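Local coordinates for yfhH hypothetical protein (Bacillus subtilis, PDB 1SF9) that is of unknown function but has been put forward as a putative transcriptional regulator that forms a homodimer, at residues I97-L100 / A105-Y108. Sequence-based numbering, arbitrary orientation.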
loop_
_atom_site.group_PDB
_atom_site.type_symbol
_atom_site.label_atom_id
_atom_site.label_comp_id
_atom_site.label_asym_id
_atom_site.label_seq_id
_atom_site.Cartn_x
_atom_site.Cartn_y
_atom_site.Cartn_z
ATOM N N ILE A 97 7.240 13.173 3.753
ATOM C CA ILE A 97 5.806 13.256 3.990
ATOM C C ILE A 97 5.310 14.703 4.144
ATOM O O ILE A 97 5.909 15.493 4.863
ATOM C CB ILE A 97 5.427 12.497 5.270
ATOM C CG1 ILE A 97 5.766 11.016 5.093
ATOM C CG2 ILE A 97 3.905 12.645 5.572
ATOM C CD1 ILE A 97 5.220 10.131 6.249
ATOM N N SER A 98 4.222 15.035 3.455
ATOM C CA SER A 98 3.608 16.361 3.569
ATOM C C SER A 98 2.511 16.236 4.629
ATOM O O SER A 98 2.381 17.078 5.537
ATOM C CB SER A 98 3.015 16.819 2.239
ATOM O OG SER A 98 4.056 17.069 1.289
ATOM N N TYR A 99 1.682 15.201 4.478
ATOM C CA TYR A 99 0.633 14.937 5.459
ATOM C C TYR A 99 0.106 13.523 5.310
ATOM O O TYR A 99 0.411 12.807 4.341
ATOM C CB TYR A 99 -0.552 15.933 5.341
ATOM C CG TYR A 99 -1.278 15.878 4.025
ATOM C CD1 TYR A 99 -2.381 15.040 3.841
ATOM C CD2 TYR A 99 -0.843 16.638 2.948
ATOM C CE1 TYR A 99 -3.035 14.971 2.597
ATOM C CE2 TYR A 99 -1.489 16.562 1.702
ATOM C CZ TYR A 99 -2.577 15.729 1.547
ATOM O OH TYR A 99 -3.203 15.672 0.313
ATOM N N LEU A 100 -0.673 13.100 6.290
ATOM C CA LEU A 100 -1.247 11.760 6.262
ATOM C C LEU A 100 -2.750 11.843 6.055
ATOM O O LEU A 100 -3.387 12.821 6.467
ATOM C CB LEU A 100 -0.991 11.043 7.589
ATOM C CG LEU A 100 0.477 10.887 8.023
ATOM C CD1 LEU A 100 0.536 10.421 9.453
ATOM C CD2 LEU A 100 1.157 9.895 7.103
ATOM N N ALA A 105 0.371 8.259 2.900
ATOM C CA ALA A 105 1.176 9.414 3.204
ATOM C C ALA A 105 1.238 10.196 1.885
ATOM O O ALA A 105 1.627 9.668 0.839
ATOM C CB ALA A 105 2.577 9.002 3.635
ATOM N N TRP A 106 0.820 11.454 1.946
ATOM C CA TRP A 106 0.905 12.332 0.783
ATOM C C TRP A 106 2.211 13.095 0.947
ATOM O O TRP A 106 2.514 13.595 2.039
ATOM C CB TRP A 106 -0.275 13.294 0.753
ATOM C CG TRP A 106 -1.524 12.606 0.323
ATOM C CD1 TRP A 106 -2.379 11.896 1.108
ATOM C CD2 TRP A 106 -2.020 12.497 -1.018
ATOM N NE1 TRP A 106 -3.391 11.343 0.335
ATOM C CE2 TRP A 106 -3.187 11.700 -0.970
ATOM C CE3 TRP A 106 -1.587 12.993 -2.249
ATOM C CZ2 TRP A 106 -3.937 11.391 -2.115
ATOM C CZ3 TRP A 106 -2.338 12.687 -3.397
ATOM C CH2 TRP A 106 -3.495 11.894 -3.315
ATOM N N GLY A 107 2.986 13.176 -0.127
ATOM C CA GLY A 107 4.266 13.859 -0.019
ATOM C C GLY A 107 4.941 13.855 -1.370
ATOM O O GLY A 107 4.270 13.897 -2.391
ATOM N N TYR A 108 6.265 13.829 -1.386
ATOM C CA TYR A 108 6.976 13.813 -2.654
ATOM C C TYR A 108 8.313 13.082 -2.546
ATOM O O TYR A 108 8.932 12.976 -1.478
ATOM C CB TYR A 108 7.263 15.249 -3.149
ATOM C CG TYR A 108 8.024 16.077 -2.147
ATOM C CD1 TYR A 108 7.346 16.756 -1.125
ATOM C CD2 TYR A 108 9.427 16.128 -2.180
ATOM C CE1 TYR A 108 8.052 17.477 -0.137
ATOM C CE2 TYR A 108 10.138 16.842 -1.205
ATOM C CZ TYR A 108 9.448 17.514 -0.195
ATOM O OH TYR A 108 10.148 18.253 0.741
#
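A classic beta bulge interrupts the hairpin of strands 94-101 and 104-109 where S98 and Y99 both face W106. The carbonyl oxygen W106 O takes two amides, S98 N at 2.6 Å, lying in the carbonyl plane, and Y99 N at 3.0 Å, tilted 21° from it. W106 N returns a bond to Y99 O at 2.8 Å, so Y99 and W106 form an antiparallel hydrogen-bonded pair. Their side chains run side by side on one face of the sheet: with CG lodged between backbone N and carbonyl carbon (chi1 62°), the Y99 ring is laid over W106 CB, a CH-pi contact 3.6 Å from the ring centroid. The tyrosine ring and the indole's five-membered ring are tilted by just 10°, but offset so far that they scarcely overlap. With an alanine here in place of W106, the outer end of the Y99 ring is likely to lose its indole neighbour and be freer to turn. On the other face, A105 CB meets both L100 CD2 and I97 CD1, and L124 of strand 124-126 adds to this apolar cluster. S98 OG hydrogen-bonds E116 OE1 on strand 115-120, while Y99 OH lies over one face of the indole, 3.5 Å from W106 CG.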